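Local coordinates for protein ecto-NAD+ glycohydrolase (CD38 molecule) (Bos taurus, PDB 3GC6) that belongs to the ADP-ribosyl cyclase family, as a disulfide-bonded, glycosylated ectoenzyme with a four-stranded parallel sheet, at residues Arg219-Lys222 with Ser223-Gly227. The protein carries 1 engineered substitution. Sequence-based numbering, arbitrary orientation.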
ATOM      1  N   ARG A 219     -24.616 -23.862 -25.590  1.00  4.58           N
ATOM      2  CA  ARG A 219     -25.043 -25.157 -25.045  1.00  4.81           C
ATOM      3  C   ARG A 219     -23.870 -25.872 -24.373  1.00  4.98           C
ATOM      4  O   ARG A 219     -24.027 -26.474 -23.296  1.00  5.31           O
ATOM      5  CB  ARG A 219     -25.629 -26.032 -26.158  1.00  4.76           C
ATOM      6  CG  ARG A 219     -26.330 -27.249 -25.599  1.00  6.43           C
ATOM      7  CD  ARG A 219     -26.697 -28.197 -26.728  1.00  8.24           C
ATOM      8  NE  ARG A 219     -27.165 -29.499 -26.270  1.00  9.49           N
ATOM      9  CZ  ARG A 219     -27.040 -30.610 -26.989  1.00 10.00           C
ATOM     10  NH1 ARG A 219     -26.440 -30.554 -28.178  1.00 10.67           N
ATOM     11  NH2 ARG A 219     -27.494 -31.771 -26.522  1.00 10.54           N
ATOM     12  N   LYS A 220     -22.691 -25.803 -24.988  1.00  4.87           N
ATOM     13  CA  LYS A 220     -21.502 -26.404 -24.391  1.00  5.06           C
ATOM     14  C   LYS A 220     -21.164 -25.771 -23.048  1.00  5.05           C
ATOM     15  O   LYS A 220     -20.777 -26.461 -22.112  1.00  5.38           O
ATOM     16  CB  LYS A 220     -20.285 -26.288 -25.315  1.00  5.33           C
ATOM     17  CG  LYS A 220     -20.373 -27.164 -26.550  1.00  6.31           C
ATOM     18  CD  LYS A 220     -19.142 -26.981 -27.453  1.00  7.24           C
ATOM     19  CE  LYS A 220     -19.304 -27.894 -28.694  1.00  8.82           C
ATOM     20  NZ  LYS A 220     -18.370 -27.521 -29.804  1.00  9.47           N
ATOM     21  N   LEU A 221     -21.293 -24.448 -22.961  1.00  4.57           N
ATOM     22  CA  LEU A 221     -21.039 -23.755 -21.704  1.00  4.38           C
ATOM     23  C   LEU A 221     -22.061 -24.170 -20.661  1.00  4.52           C
ATOM     24  O   LEU A 221     -21.717 -24.410 -19.500  1.00  4.91           O
ATOM     25  CB  LEU A 221     -21.072 -22.221 -21.909  1.00  4.42           C
ATOM     26  CG  LEU A 221     -20.993 -21.377 -20.634  1.00  4.46           C
ATOM     27  CD1 LEU A 221     -19.673 -21.710 -19.925  1.00  4.92           C
ATOM     28  CD2 LEU A 221     -21.049 -19.887 -20.994  1.00  4.71           C
ATOM     29  N   LYS A 222     -23.325 -24.227 -21.063  1.00  4.33           N
ATOM     30  CA  LYS A 222     -24.395 -24.654 -20.168  1.00  4.67           C
ATOM     31  C   LYS A 222     -24.053 -26.016 -19.578  1.00  5.06           C
ATOM     32  O   LYS A 222     -24.203 -26.258 -18.375  1.00  5.18           O
ATOM     33  CB  LYS A 222     -25.728 -24.718 -20.928  1.00  5.01           C
ATOM     34  CG  LYS A 222     -26.937 -25.311 -20.175  1.00  6.50           C
ATOM     35  CD  LYS A 222     -27.445 -24.423 -19.075  1.00  7.80           C
ATOM     36  CE  LYS A 222     -28.709 -25.031 -18.422  1.00  8.56           C
ATOM     37  NZ  LYS A 222     -28.997 -24.323 -17.127  1.00  9.56           N
ATOM     38  N   SER A 223     -23.593 -26.928 -20.434  1.00  5.31           N
ATOM     39  CA  SER A 223     -23.261 -28.273 -19.969  0.50  5.36           C
ATOM     40  C   SER A 223     -22.156 -28.233 -18.917  1.00  5.37           C
ATOM     41  O   SER A 223     -22.210 -28.946 -17.900  1.00  5.64           O
ATOM     42  CB  SER A 223     -22.878 -29.174 -21.153  0.50  5.52           C
ATOM     43  OG  SER A 223     -22.389 -30.428 -20.706  0.50  5.73           O
ATOM     44  N   ILE A 224     -21.146 -27.381 -19.129  1.00  4.83           N
ATOM     45  CA  ILE A 224     -20.063 -27.250 -18.157  1.00  5.14           C
ATOM     46  C   ILE A 224     -20.628 -26.722 -16.829  1.00  5.22           C
ATOM     47  O   ILE A 224     -20.323 -27.249 -15.760  1.00  5.08           O
ATOM     48  CB  ILE A 224     -18.948 -26.324 -18.671  1.00  5.52           C
ATOM     49  CG1 ILE A 224     -18.219 -26.986 -19.861  1.00  5.06           C
ATOM     50  CG2 ILE A 224     -17.977 -25.969 -17.544  1.00  5.11           C
ATOM     51  CD1 ILE A 224     -17.254 -26.051 -20.571  1.00  6.03           C
ATOM     52  N   LEU A 225     -21.456 -25.674 -16.903  1.00  5.05           N
ATOM     53  CA  LEU A 225     -22.004 -25.070 -15.689  1.00  4.95           C
ATOM     54  C   LEU A 225     -22.933 -26.033 -14.944  1.00  5.08           C
ATOM     55  O   LEU A 225     -22.891 -26.112 -13.714  1.00  5.41           O
ATOM     56  CB  LEU A 225     -22.731 -23.774 -16.024  1.00  4.63           C
ATOM     57  CG  LEU A 225     -21.782 -22.772 -16.682  1.00  4.61           C
ATOM     58  CD1 LEU A 225     -22.573 -21.507 -17.067  1.00  4.54           C
ATOM     59  CD2 LEU A 225     -20.608 -22.404 -15.748  1.00  4.90           C
ATOM     60  N   ASP A 226     -23.739 -26.795 -15.685  1.00  5.23           N
ATOM     61  CA  ASP A 226     -24.578 -27.794 -15.037  1.00  5.49           C
ATOM     62  C   ASP A 226     -23.692 -28.737 -14.219  1.00  5.41           C
ATOM     63  O   ASP A 226     -24.050 -29.131 -13.099  1.00  5.75           O
ATOM     64  CB  ASP A 226     -25.344 -28.594 -16.087  1.00  5.64           C
ATOM     65  CG  ASP A 226     -26.583 -27.861 -16.622  1.00  6.58           C
ATOM     66  OD1 ASP A 226     -27.052 -26.841 -16.049  1.00  6.53           O
ATOM     67  OD2 ASP A 226     -27.114 -28.327 -17.652  1.00  7.07           O
ATOM     68  N   GLY A 227     -22.564 -29.133 -14.801  1.00  5.36           N
ATOM     69  CA  GLY A 227     -21.590 -30.013 -14.117  1.00  5.67           C
ATOM     70  C   GLY A 227     -21.065 -29.412 -12.818  1.00  5.93           C
ATOM     71  O   GLY A 227     -20.750 -30.160 -11.882  1.00  6.49           O
TER
HETATM   72  O   HOH W   1     -26.483 -24.186 -15.738  1.00  7.62           O
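Lys-222 and Asp-226 pair one turn apart on the last two turns of helix 216-227, the helix of a beta-alpha-beta unit whose strands, 196-203 and 231-239, lie side by side in the parallel sheet of this ADP-ribosyl cyclase fold. The direct salt bridge is long, with Lys-222 NZ 3.4 Å from Asp-226 OD1, and as a hydrogen bond it is weak. A water bridges the same two atoms, accepting from Lys-222 NZ at 2.9 Å and donating to Asp-226 OD1 at 2.7 Å, which closes a triangle over the helix surface and spans the long gap between the charged groups. The lysine chain leaves with CG anti to the backbone N (chi1 173°) and bends at chi2, 71°, which carries CD and CE alongside the carboxylate before the ammonium group meets OD1.

Apolar contact lies on the buried side. Leu-221 and Leu-225 cross at a slant, the branch point of the first, CG, lying 3.9 Å from the methyl CD1 of the second. Phe-232 of strand 231-239 touches both leucines and also Lys-222, while Phe-177 reaches Leu-221 and Ile-224; thus the helix packs against strand 231-239, at the edge of the sheet within this chain, and a neighbouring loop.

Backbone bonds of the alpha-helical i to i+4 kind run through 219-227. Ser-223 N and Ile-224 N donate to the carbonyls of Arg-219 and Lys-220, Leu-225 N to Leu-221 O at 2.9 Å and Asp-226 N to Lys-222 O at 2.8 Å. Side-chain carbon also rests on this backbone: Leu-225 CG lies 3.3 Å from Leu-221 O, and Ile-224 CG1 is 3.4 Å from Lys-220 O.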